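Local coordinates for protein Alpha/beta hydrolase (Enterobacter asburiae, PDB 6KMO) that probably hydrolyses ester bonds as an esterase or lipase of the alpha/beta hydrolase fold, at residues Q83-K88 with I150-E155; A144-A149 with D239-S244; W208-A213 with R280-A285; Q272-D277 with H307-L312. The protein carries 2 engineered substitutions. All blocks are in the same frame, centred on the assembly; numbering follows the deposited sequence.

In the fold
The contacts run from one flank of the central sheet to the loops that probably form the catalytic site. Interactions 1 and 2 share helix 148-163; their centres lie about 16 Å apart and they touch where I150 CG2 meets Y241 OH at 3.6 Å. Interactions 3 and 4 lie deeper, with centres about 12 Å apart, and join directly: W208 N stands 2.7 Å from Q272 O, and W208 NE1 2.7 Å from D308 OD1. Interaction 4 holds the D277-H307 pair, which with S180 of a GxSxG sequence, the presumed nucleophile elbow, probably forms the catalytic triad; V210 of interaction 3 lies near it. Interaction 1, about 26 Å from interaction 4 between centres, is plain structural packing.

Interaction 1. Residues Q83-K88 with I150-E155; sequences QAIKLK and INQAYE
Apolar contact between Q83-K88 and I150-E155 is carried by I85, whose side chain runs straight out from the strand with CG1 anti to the carbonyl carbon (chi1 -59°) and CD1 anti to CA, so that the chain is extended. The CD1 methyl meets the helix at Q152, 3.7 Å from Q152 O and 4.2 Å from Q152 CB, while E155 CB lies further along the helix, also 4.2 Å from I85 CD1. The carboxylate of E155 turns away from the I85 methyl.

Strand 83-92 and helix 148-163 belong to the alpha/beta hydrolase fold, in which helices pack over a central sheet. Here the short axes cross at -72° with a closest approach of 9.8 Å, so the helix lies steeply across the strand and meets it through a few long side chains. I85 also touches V80 and V136 on the strands beside its own.

The polar contact is between Q83 and Q152. Q83 leaves the backbone by the crowded position, CG between N and the carbonyl carbon, and then extends until CD lies 4.1 Å from Q152 CG. The two glutamine side chains run nearly perpendicular, with their amide planes 36° apart. Q152 has its firm partner outside, since OE1 accepts from T139 N. L4 of the second subunit packs on N151 and E155.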
loop_
_atom_site.group_PDB
_atom_site.type_symbol
_atom_site.label_atom_id
_atom_site.label_comp_id
_atom_site.label_asym_id
_atom_site.label_seq_id
_atom_site.Cartn_x
_atom_site.Cartn_y
_atom_site.Cartn_z
ATOM N N GLN A 83 21.247 26.670 20.174
ATOM C CA GLN A 83 20.272 25.781 20.784
ATOM C C GLN A 83 20.731 24.332 20.661
ATOM O O GLN A 83 21.360 23.942 19.671
ATOM C CB GLN A 83 18.872 25.974 20.184
ATOM C CG GLN A 83 18.582 25.235 18.878
ATOM C CD GLN A 83 17.087 25.156 18.571
ATOM O OE1 GLN A 83 16.650 25.490 17.468
ATOM N NE2 GLN A 83 16.300 24.707 19.549
ATOM N N ALA A 84 20.429 23.557 21.691
ATOM C CA ALA A 84 20.722 22.133 21.726
ATOM C C ALA A 84 19.495 21.378 21.237
ATOM O O ALA A 84 18.363 21.756 21.537
ATOM C CB ALA A 84 21.041 21.706 23.157
ATOM N N ILE A 85 19.723 20.318 20.471
ATOM C CA ILE A 85 18.646 19.468 19.961
ATOM C C ILE A 85 19.031 18.025 20.264
ATOM O O ILE A 85 20.082 17.561 19.813
ATOM C CB ILE A 85 18.422 19.672 18.455
ATOM C CG1 ILE A 85 18.072 21.131 18.145
ATOM C CG2 ILE A 85 17.303 18.763 17.969
ATOM C CD1 ILE A 85 17.982 21.436 16.651
ATOM N N LYS A 86 18.185 17.318 21.015
ATOM C CA LYS A 86 18.420 15.912 21.312
ATOM C C LYS A 86 17.936 15.017 20.176
ATOM O O LYS A 86 16.803 15.161 19.699
ATOM C CB LYS A 86 17.720 15.499 22.594
ATOM C CG LYS A 86 18.210 14.167 23.126
ATOM C CD LYS A 86 17.324 13.610 24.240
ATOM C CE LYS A 86 17.231 14.557 25.442
ATOM N NZ LYS A 86 17.332 13.863 26.770
ATOM N N LEU A 87 18.788 14.079 19.765
ATOM C CA LEU A 87 18.484 13.086 18.748
ATOM C C LEU A 87 18.519 11.697 19.364
ATOM O O LEU A 87 19.325 11.409 20.256
ATOM C CB LEU A 87 19.514 13.115 17.627
ATOM C CG LEU A 87 19.815 14.482 17.041
ATOM C CD1 LEU A 87 20.909 14.407 15.986
ATOM C CD2 LEU A 87 18.550 15.114 16.443
ATOM N N LYS A 88 17.659 10.813 18.874
ATOM C CA LYS A 88 17.754 9.390 19.156
ATOM C C LYS A 88 17.985 8.693 17.830
ATOM O O LYS A 88 17.256 8.947 16.867
ATOM C CB LYS A 88 16.493 8.848 19.830
ATOM C CG LYS A 88 16.225 9.441 21.215
ATOM C CD LYS A 88 17.242 8.957 22.238
ATOM C CE LYS A 88 16.756 7.718 22.929
ATOM N NZ LYS A 88 17.557 7.411 24.153
ATOM N N ILE A 150 9.207 22.989 13.797
ATOM C CA ILE A 150 9.606 22.732 12.408
ATOM C C ILE A 150 10.978 23.332 12.108
ATOM O O ILE A 150 11.693 22.843 11.224
ATOM C CB ILE A 150 8.541 23.145 11.368
ATOM C CG1 ILE A 150 8.260 24.643 11.434
ATOM C CG2 ILE A 150 7.281 22.293 11.532
ATOM C CD1 ILE A 150 7.789 25.212 10.124
ATOM N N ASN A 151 11.370 24.385 12.825
ATOM C CA ASN A 151 12.719 24.909 12.687
ATOM C C ASN A 151 13.733 23.930 13.261
ATOM O O ASN A 151 14.772 23.666 12.638
ATOM C CB ASN A 151 12.848 26.248 13.384
ATOM C CG ASN A 151 14.265 26.738 13.350
ATOM O OD1 ASN A 151 14.769 27.034 12.286
ATOM N ND2 ASN A 151 14.926 26.743 14.469
ATOM N N GLN A 152 13.453 23.393 14.454
ATOM C CA GLN A 152 14.322 22.376 15.033
ATOM C C GLN A 152 14.469 21.194 14.097
ATOM O O GLN A 152 15.578 20.688 13.898
ATOM C CB GLN A 152 13.776 21.903 16.381
ATOM C CG GLN A 152 13.854 22.948 17.471
ATOM C CD GLN A 152 13.029 22.601 18.676
ATOM O OE1 GLN A 152 11.994 21.960 18.579
ATOM N NE2 GLN A 152 13.466 23.063 19.830
ATOM N N ALA A 153 13.361 20.746 13.508
ATOM C CA ALA A 153 13.404 19.612 12.596
ATOM C C ALA A 153 14.283 19.909 11.387
ATOM O O ALA A 153 15.081 19.055 10.970
ATOM C CB ALA A 153 11.982 19.289 12.147
ATOM N N TYR A 154 14.148 21.107 10.814
ATOM C CA TYR A 154 14.970 21.470 9.662
ATOM C C TYR A 154 16.450 21.560 10.040
ATOM O O TYR A 154 17.317 21.046 9.324
ATOM C CB TYR A 154 14.489 22.776 9.004
ATOM C CG TYR A 154 15.421 23.195 7.897
ATOM C CD1 TYR A 154 15.403 22.564 6.678
ATOM C CD2 TYR A 154 16.384 24.158 8.114
ATOM C CE1 TYR A 154 16.282 22.899 5.664
ATOM C CE2 TYR A 154 17.275 24.498 7.118
ATOM C CZ TYR A 154 17.212 23.872 5.901
ATOM O OH TYR A 154 18.105 24.232 4.919
ATOM N N GLU A 155 16.755 22.217 11.160
ATOM C CA GLU A 155 18.146 22.335 11.578
ATOM C C GLU A 155 18.764 20.967 11.833
ATOM O O GLU A 155 19.924 20.723 11.479
ATOM C CB GLU A 155 18.243 23.231 12.813
ATOM C CG GLU A 155 17.963 24.714 12.549
ATOM C CD GLU A 155 19.048 25.408 11.747
ATOM O OE1 GLU A 155 20.173 24.885 11.650
ATOM O OE2 GLU A 155 18.774 26.507 11.216
#

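Interaction 2. Residues A144-A149 with D239-S244; sequences AHFPVA and DNYTTS
The close-packed half of this contact is aromatic: F146 leans onto Y241, the last residue of helix 231-241. With CG anti to the backbone N (chi1 175°), F146 sets its CB over one face of the tyrosine ring, 4.0 Å from the Y241 ring centroid in a CH-pi contact. The phenyl edge then turns toward the same face, an offset edge-to-face pair with planes at 74°, and F146 CD2 lies 3.5 Å from Y241 OH. T242 CG2 closes in at 3.8 Å from F146 CB. The straightest bond of the contact belongs to this buried part, F146 N to Y241 O, 3.1 Å long at 158°. W110 stacks on the Y241 ring, and I9 of the second subunit packs on F146.

The solvent side is looser and polar. There H145 bends its ring edge toward the helix end, and ND1 divides a single N-H between two carbonyls in weak, bent bonds, 2.9 Å to N240 O and 3.2 Å to Y241 O.

Y241 O thus takes two donors where the helix has run out of its own amides. Carbonyls gathered at a helix C-terminus would favour a protonated ND1 and could raise the tendency of H145 to carry positive charge.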
loop_
_atom_site.group_PDB
_atom_site.type_symbol
_atom_site.label_atom_id
_atom_site.label_comp_id
_atom_site.label_asym_id
_atom_site.label_seq_id
_atom_site.Cartn_x
_atom_site.Cartn_y
_atom_site.Cartn_z
ATOM N N ALA A 144 6.009 25.424 23.250
ATOM C CA ALA A 144 6.380 26.155 22.060
ATOM C C ALA A 144 5.192 26.156 21.112
ATOM O O ALA A 144 4.340 25.256 21.143
ATOM C CB ALA A 144 7.579 25.520 21.355
ATOM N N HIS A 145 5.146 27.165 20.260
ATOM C CA HIS A 145 4.177 27.288 19.188
ATOM C C HIS A 145 4.898 27.230 17.850
ATOM O O HIS A 145 6.123 27.265 17.781
ATOM C CB HIS A 145 3.405 28.599 19.339
ATOM C CG HIS A 145 2.623 28.684 20.608
ATOM N ND1 HIS A 145 1.552 27.864 20.875
ATOM C CD2 HIS A 145 2.788 29.460 21.707
ATOM C CE1 HIS A 145 1.069 28.147 22.076
ATOM N NE2 HIS A 145 1.801 29.112 22.601
ATOM N N PHE A 146 4.131 27.123 16.773
ATOM C CA PHE A 146 4.685 27.281 15.437
ATOM C C PHE A 146 5.533 28.546 15.414
ATOM O O PHE A 146 5.116 29.565 15.974
ATOM C CB PHE A 146 3.519 27.379 14.444
ATOM C CG PHE A 146 3.922 27.670 13.014
ATOM C CD1 PHE A 146 3.920 28.964 12.523
ATOM C CD2 PHE A 146 4.243 26.642 12.141
ATOM C CE1 PHE A 146 4.261 29.219 11.219
ATOM C CE2 PHE A 146 4.578 26.892 10.846
ATOM C CZ PHE A 146 4.605 28.186 10.378
ATOM N N PRO A 147 6.707 28.534 14.774
ATOM C CA PRO A 147 7.333 27.472 13.991
ATOM C C PRO A 147 8.532 26.829 14.683
ATOM O O PRO A 147 9.436 26.366 14.000
ATOM C CB PRO A 147 7.820 28.238 12.771
ATOM C CG PRO A 147 8.367 29.500 13.399
ATOM C CD PRO A 147 7.409 29.819 14.547
ATOM N N VAL A 148 8.550 26.813 16.013
ATOM C CA VAL A 148 9.732 26.364 16.743
ATOM C C VAL A 148 10.113 24.942 16.352
ATOM O O VAL A 148 11.272 24.653 16.025
ATOM C CB VAL A 148 9.495 26.490 18.257
ATOM C CG1 VAL A 148 10.610 25.786 19.037
ATOM C CG2 VAL A 148 9.390 27.947 18.661
ATOM N N ALA A 149 9.157 24.016 16.444
ATOM C CA ALA A 149 9.463 22.609 16.209
ATOM C C ALA A 149 9.884 22.364 14.768
ATOM O O ALA A 149 10.813 21.592 14.522
ATOM C CB ALA A 149 8.270 21.731 16.571
ATOM N N ASP A 239 -5.067 24.300 18.108
ATOM C CA ASP A 239 -5.149 25.486 18.952
ATOM C C ASP A 239 -3.929 25.612 19.858
ATOM O O ASP A 239 -3.473 26.722 20.134
ATOM C CB ASP A 239 -6.420 25.462 19.799
ATOM C CG ASP A 239 -7.685 25.767 19.005
ATOM O OD1 ASP A 239 -7.616 26.221 17.843
ATOM O OD2 ASP A 239 -8.781 25.553 19.566
ATOM N N ASN A 240 -3.405 24.489 20.353
ATOM C CA ASN A 240 -2.193 24.533 21.163
ATOM C C ASN A 240 -0.967 24.864 20.328
ATOM O O ASN A 240 -0.013 25.459 20.844
ATOM C CB ASN A 240 -2.006 23.190 21.877
ATOM C CG ASN A 240 -2.825 23.082 23.147
ATOM O OD1 ASN A 240 -2.435 23.603 24.196
ATOM N ND2 ASN A 240 -3.975 22.427 23.062
ATOM N N TYR A 241 -0.972 24.495 19.048
ATOM C CA TYR A 241 0.158 24.735 18.151
ATOM C C TYR A 241 0.222 26.197 17.716
ATOM O O TYR A 241 1.265 26.843 17.840
ATOM C CB TYR A 241 -0.013 23.844 16.933
ATOM C CG TYR A 241 1.155 23.767 15.992
ATOM C CD1 TYR A 241 2.447 23.513 16.445
ATOM C CD2 TYR A 241 0.958 23.898 14.619
ATOM C CE1 TYR A 241 3.498 23.382 15.557
ATOM C CE2 TYR A 241 2.013 23.756 13.715
ATOM C CZ TYR A 241 3.275 23.492 14.195
ATOM O OH TYR A 241 4.335 23.326 13.339
ATOM N N THR A 242 -0.864 26.722 17.162
ATOM C CA THR A 242 -0.962 28.136 16.839
ATOM C C THR A 242 -2.404 28.488 16.522
ATOM O O THR A 242 -3.045 27.820 15.706
ATOM C CB THR A 242 -0.090 28.535 15.654
ATOM O OG1 THR A 242 -0.411 29.903 15.334
ATOM C CG2 THR A 242 -0.314 27.685 14.423
ATOM N N THR A 243 -2.907 29.552 17.143
ATOM C CA THR A 243 -4.240 30.054 16.835
ATOM C C THR A 243 -4.209 31.168 15.803
ATOM O O THR A 243 -5.254 31.765 15.525
ATOM C CB THR A 243 -4.915 30.576 18.099
ATOM O OG1 THR A 243 -4.064 31.539 18.722
ATOM C CG2 THR A 243 -5.215 29.442 19.070
ATOM N N SER A 244 -3.054 31.465 15.229
ATOM C CA SER A 244 -2.942 32.533 14.248
ATOM C C SER A 244 -3.498 32.099 12.899
ATOM O O SER A 244 -3.066 31.091 12.331
ATOM C CB SER A 244 -1.474 32.916 14.092
ATOM O OG SER A 244 -1.272 33.706 12.933
#

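Interaction 3. Residues W208-A213 with R280-A285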
loop_
_atom_site.group_PDB
_atom_site.type_symbol
_atom_site.label_atom_id
_atom_site.label_comp_id
_atom_site.label_asym_id
_atom_site.label_seq_id
_atom_site.Cartn_x
_atom_site.Cartn_y
_atom_site.Cartn_z
ATOM N N TRP A 208 -0.167 8.837 7.424
ATOM C CA TRP A 208 -1.453 9.397 7.836
ATOM C C TRP A 208 -1.294 10.856 8.301
ATOM O O TRP A 208 -1.597 11.192 9.461
ATOM C CB TRP A 208 -2.169 8.517 8.863
ATOM C CG TRP A 208 -1.299 7.941 9.925
ATOM C CD1 TRP A 208 -1.116 8.461 11.169
ATOM C CD2 TRP A 208 -0.474 6.763 9.854
ATOM N NE1 TRP A 208 -0.209 7.707 11.873
ATOM C CE2 TRP A 208 0.183 6.650 11.093
ATOM C CE3 TRP A 208 -0.212 5.806 8.870
ATOM C CZ2 TRP A 208 1.083 5.625 11.365
ATOM C CZ3 TRP A 208 0.692 4.785 9.157
ATOM C CH2 TRP A 208 1.315 4.709 10.389
ATOM N N PRO A 209 -0.844 11.743 7.418
ATOM C CA PRO A 209 -0.415 13.084 7.822
ATOM C C PRO A 209 -1.560 14.061 8.033
ATOM O O PRO A 209 -2.642 13.950 7.445
ATOM C CB PRO A 209 0.413 13.549 6.613
ATOM C CG PRO A 209 -0.268 12.867 5.436
ATOM C CD PRO A 209 -0.557 11.482 5.989
ATOM N N VAL A 210 -1.261 15.067 8.856
ATOM C CA VAL A 210 -2.016 16.318 8.917
ATOM C C VAL A 210 -1.505 17.233 7.810
ATOM O O VAL A 210 -0.297 17.469 7.708
ATOM C CB VAL A 210 -1.817 16.998 10.280
ATOM C CG1 VAL A 210 -2.431 18.401 10.270
ATOM C CG2 VAL A 210 -2.358 16.158 11.427
ATOM N N THR A 211 -2.407 17.766 6.975
ATOM C CA THR A 211 -1.972 18.671 5.911
ATOM C C THR A 211 -2.691 20.013 5.886
ATOM O O THR A 211 -2.276 20.883 5.108
ATOM C CB THR A 211 -2.049 18.022 4.518
ATOM O OG1 THR A 211 -3.430 17.892 4.183
ATOM C CG2 THR A 211 -1.337 16.682 4.473
ATOM N N ASP A 212 -3.728 20.230 6.695
ATOM C CA ASP A 212 -4.466 21.492 6.609
ATOM C C ASP A 212 -5.145 21.797 7.935
ATOM O O ASP A 212 -5.748 20.915 8.557
ATOM C CB ASP A 212 -5.528 21.406 5.505
ATOM C CG ASP A 212 -6.119 22.745 5.105
ATOM O OD1 ASP A 212 -5.543 23.789 5.453
ATOM O OD2 ASP A 212 -7.187 22.724 4.413
ATOM N N ALA A 213 -5.097 23.066 8.335
ATOM C CA ALA A 213 -5.828 23.537 9.511
ATOM C C ALA A 213 -7.275 23.861 9.123
ATOM O O ALA A 213 -7.723 25.008 9.145
ATOM C CB ALA A 213 -5.138 24.739 10.131
ATOM N N ARG A 280 -7.923 11.504 6.550
ATOM C CA ARG A 280 -7.720 10.752 5.316
ATOM C C ARG A 280 -7.797 11.647 4.085
ATOM O O ARG A 280 -6.910 11.630 3.228
ATOM C CB ARG A 280 -8.788 9.669 5.218
ATOM C CG ARG A 280 -8.683 8.801 3.996
ATOM C CD ARG A 280 -9.971 8.027 3.820
ATOM N NE ARG A 280 -11.057 8.887 3.390
ATOM C CZ ARG A 280 -12.345 8.548 3.428
ATOM N NH1 ARG A 280 -12.731 7.394 3.934
ATOM N NH2 ARG A 280 -13.247 9.384 2.941
ATOM N N ASP A 281 -8.860 12.434 3.979
ATOM C CA ASP A 281 -9.101 13.153 2.736
ATOM C C ASP A 281 -8.032 14.211 2.479
ATOM O O ASP A 281 -7.581 14.369 1.337
ATOM C CB ASP A 281 -10.493 13.764 2.740
ATOM C CG ASP A 281 -11.584 12.749 2.499
ATOM O OD1 ASP A 281 -11.297 11.566 2.194
ATOM O OD2 ASP A 281 -12.754 13.180 2.587
ATOM N N GLU A 282 -7.584 14.926 3.522
ATOM C CA GLU A 282 -6.560 15.944 3.304
ATOM C C GLU A 282 -5.222 15.317 2.938
ATOM O O GLU A 282 -4.418 15.933 2.224
ATOM C CB GLU A 282 -6.440 16.857 4.523
ATOM C CG GLU A 282 -5.750 16.264 5.744
ATOM C CD GLU A 282 -6.053 17.051 6.987
ATOM O OE1 GLU A 282 -7.256 17.176 7.302
ATOM O OE2 GLU A 282 -5.102 17.540 7.650
ATOM N N GLY A 283 -4.950 14.107 3.418
ATOM C CA GLY A 283 -3.727 13.430 3.026
ATOM C C GLY A 283 -3.765 13.010 1.571
ATOM O O GLY A 283 -2.809 13.226 0.820
ATOM N N GLU A 284 -4.885 12.410 1.143
ATOM C CA GLU A 284 -5.032 12.023 -0.263
ATOM C C GLU A 284 -5.057 13.243 -1.177
ATOM O O GLU A 284 -4.444 13.227 -2.253
ATOM C CB GLU A 284 -6.273 11.146 -0.420
ATOM C CG GLU A 284 -6.137 9.863 0.393
ATOM C CD GLU A 284 -7.263 8.868 0.265
ATOM O OE1 GLU A 284 -8.189 9.046 -0.564
ATOM O OE2 GLU A 284 -7.202 7.857 1.006
ATOM N N ALA A 285 -5.715 14.317 -0.746
ATOM C CA ALA A 285 -5.752 15.524 -1.574
ATOM C C ALA A 285 -4.363 16.117 -1.743
ATOM O O ALA A 285 -4.009 16.601 -2.831
ATOM C CB ALA A 285 -6.700 16.549 -0.960
HETATM O O HOH W 1 -6.199 18.685 10.049
#
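Helix 280-292 opens with R280, which turns from the loop W208-A213 and clasps D281 through NE and NH2: both bond to D281 OD1, with R280 NE 2.9 Å from that oxygen. D281 OD2 in turn accepts from S219 N.

E282 carries the contact. Its CG takes the crowded position between N and the carbonyl carbon (chi1 74°), and the extended chain runs antiparallel alongside T211. OE2 receives T211 N at 2.8 Å, nearly straight at 163° and on its anti lone pair, while D212 N comes at 3.2 Å from above the carboxylate plane. A water 2.9 Å from E282 OE2 donates to it and to D212 O. Three donors on one buried oxygen would favour the ionised carboxylate. At the base of the same residue, T211 OG1 gives a weak bond to E282 O, 2.9 Å away.

G283 presents bare backbone, its CA 4.3 Å from P209 CG. E284 then faces the other way, toward R301 and T273.

The loop so held follows strand 203-207 and lies between strand 269-274, helix 280-292 and helix 231-241: P209 rests on I271 of the strand, V210 bonds through its backbone to S180, and M234 and W238 of helix 231-241 pack against V210.

Interaction 4. Residues Q272-D277 with H307-L312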
loop_
_atom_site.group_PDB
_atom_site.type_symbol
_atom_site.label_atom_id
_atom_site.label_comp_id
_atom_site.label_asym_id
_atom_site.label_seq_id
_atom_site.Cartn_x
_atom_site.Cartn_y
_atom_site.Cartn_z
ATOM N N GLN A 272 0.781 7.335 3.146
ATOM C CA GLN A 272 -0.190 6.326 3.566
ATOM C C GLN A 272 -1.350 7.028 4.252
ATOM O O GLN A 272 -1.141 7.932 5.064
ATOM C CB GLN A 272 0.397 5.313 4.550
ATOM C CG GLN A 272 1.573 4.517 4.006
ATOM C CD GLN A 272 1.877 3.265 4.807
ATOM O OE1 GLN A 272 1.370 3.072 5.921
ATOM N NE2 GLN A 272 2.735 2.410 4.250
ATOM N N THR A 273 -2.572 6.612 3.936
ATOM C CA THR A 273 -3.736 7.092 4.664
ATOM C C THR A 273 -4.507 5.913 5.250
ATOM O O THR A 273 -4.408 4.775 4.786
ATOM C CB THR A 273 -4.650 7.945 3.783
ATOM O OG1 THR A 273 -5.119 7.120 2.720
ATOM C CG2 THR A 273 -3.936 9.192 3.270
ATOM N N ALA A 274 -5.265 6.215 6.297
ATOM C CA ALA A 274 -6.160 5.261 6.936
ATOM C C ALA A 274 -7.578 5.510 6.462
ATOM O O ALA A 274 -8.032 6.659 6.414
ATOM C CB ALA A 274 -6.103 5.425 8.449
ATOM N N GLU A 275 -8.302 4.432 6.136
ATOM C CA GLU A 275 -9.654 4.595 5.598
ATOM C C GLU A 275 -10.573 5.320 6.579
ATOM O O GLU A 275 -11.415 6.118 6.159
ATOM C CB GLU A 275 -10.253 3.238 5.212
ATOM C CG GLU A 275 -11.688 3.318 4.687
ATOM C CD GLU A 275 -12.314 1.970 4.424
ATOM O OE1 GLU A 275 -11.934 0.966 5.065
ATOM O OE2 GLU A 275 -13.208 1.938 3.547
ATOM N N LEU A 276 -10.452 5.041 7.875
ATOM C CA LEU A 276 -11.386 5.577 8.872
ATOM C C LEU A 276 -10.668 6.588 9.751
ATOM O O LEU A 276 -10.519 6.374 10.952
ATOM C CB LEU A 276 -12.014 4.438 9.691
ATOM C CG LEU A 276 -12.852 3.456 8.850
ATOM C CD1 LEU A 276 -12.068 2.200 8.562
ATOM C CD2 LEU A 276 -14.178 3.118 9.539
ATOM N N ASP A 277 -10.228 7.694 9.153
ATOM C CA ASP A 277 -9.421 8.733 9.796
ATOM C C ASP A 277 -9.950 10.076 9.320
ATOM O O ASP A 277 -10.115 10.291 8.118
ATOM C CB ASP A 277 -7.954 8.531 9.378
ATOM C CG ASP A 277 -6.964 9.508 10.013
ATOM O OD1 ASP A 277 -7.358 10.490 10.670
ATOM O OD2 ASP A 277 -5.734 9.259 9.853
ATOM N N HIS A 307 -6.759 6.214 12.292
ATOM C CA HIS A 307 -5.591 7.059 12.480
ATOM C C HIS A 307 -4.573 6.385 13.396
ATOM O O HIS A 307 -4.919 5.787 14.413
ATOM C CB HIS A 307 -6.034 8.390 13.096
ATOM C CG HIS A 307 -4.926 9.377 13.213
ATOM N ND1 HIS A 307 -4.380 10.006 12.122
ATOM C CD2 HIS A 307 -4.205 9.777 14.289
ATOM C CE1 HIS A 307 -3.384 10.785 12.529
ATOM N NE2 HIS A 307 -3.266 10.666 13.838
ATOM N N ASP A 308 -3.289 6.515 13.051
ATOM C CA ASP A 308 -2.201 6.013 13.893
ATOM C C ASP A 308 -2.213 4.490 14.005
ATOM O O ASP A 308 -1.644 3.923 14.942
ATOM C CB ASP A 308 -2.181 6.671 15.282
ATOM C CG ASP A 308 -1.240 7.854 15.365
ATOM O OD1 ASP A 308 -0.240 7.948 14.604
ATOM O OD2 ASP A 308 -1.482 8.694 16.268
ATOM N N TYR A 309 -2.751 3.803 12.995
ATOM C CA TYR A 309 -2.748 2.345 13.012
ATOM C C TYR A 309 -1.339 1.809 13.201
ATOM O O TYR A 309 -1.125 0.854 13.956
ATOM C CB TYR A 309 -3.402 1.757 11.754
ATOM C CG TYR A 309 -2.807 2.157 10.409
ATOM C CD1 TYR A 309 -3.293 3.255 9.734
ATOM C CD2 TYR A 309 -1.802 1.417 9.812
ATOM C CE1 TYR A 309 -2.774 3.633 8.501
ATOM C CE2 TYR A 309 -1.262 1.788 8.568
ATOM C CZ TYR A 309 -1.772 2.900 7.921
ATOM O OH TYR A 309 -1.272 3.340 6.708
ATOM N N GLY A 310 -0.348 2.422 12.548
ATOM C CA GLY A 310 1.014 1.927 12.659
ATOM C C GLY A 310 1.765 2.378 13.892
ATOM O O GLY A 310 2.870 1.885 14.143
ATOM N N LEU A 311 1.222 3.334 14.640
ATOM C CA LEU A 311 1.834 3.773 15.886
ATOM C C LEU A 311 1.362 2.957 17.081
ATOM O O LEU A 311 2.178 2.520 17.890
ATOM C CB LEU A 311 1.488 5.247 16.155
ATOM C CG LEU A 311 1.871 5.778 17.538
ATOM C CD1 LEU A 311 3.385 5.806 17.678
ATOM C CD2 LEU A 311 1.287 7.155 17.798
ATOM N N LEU A 312 0.055 2.784 17.217
ATOM C CA LEU A 312 -0.521 2.298 18.469
ATOM C C LEU A 312 -0.057 0.883 18.759
ATOM O O LEU A 312 -0.331 -0.052 18.003
ATOM C CB LEU A 312 -2.049 2.374 18.391
ATOM C CG LEU A 312 -2.588 3.799 18.306
ATOM C CD1 LEU A 312 -4.066 3.842 17.897
ATOM C CD2 LEU A 312 -2.376 4.582 19.606
HETATM O O HOH W 2 -9.274 7.334 13.080
#
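An acid and a histidine carried on loops after strand 269-274 and after the short strand 305-306 make up this contact, probably in the places where the alpha/beta hydrolase fold sets two members of its catalytic triad. D277 follows the first strand and H307 the second. Both side chains leave the backbone with CG anti to N (D277 chi1 -178°), and they cross obliquely. H307 ND1 donates to D277 OD2 over 2.7 Å; the oxygen lies in the plane of the imidazole, but the carboxylate is turned 72° from that ring and is met from above its own plane. D277 OD1 accepts from L279 N, which helps fix the rotation of the acid. The backbone is tied as well: a water 2.9 Å from H307 N accepts a hydrogen bond from it and also lies 2.6 Å from L276 O.

Further down the strand, Y309 lies against it. Its CG sits in the crowded position between N and the carbonyl carbon (chi1 58°), which carries the ring edge past A274, whose CB is 3.8 Å from Y309 CD1. The hydroxyl ends the reach by donating to Q272 OE1 at 2.8 Å, from above the amide plane. A324 O of helix 319-335, bonded to Q272 NE2, holds the amide that receives the Y309 hydroxyl. W208 meets the rings of both Y309 and H307.

A carboxylate holding ND1 would orient the histidine and probably raise its basicity. With H307 touching S180 of the presumed nucleophile elbow, the arrangement is consistent with the Ser-His-Asp triad typical of alpha/beta hydrolases.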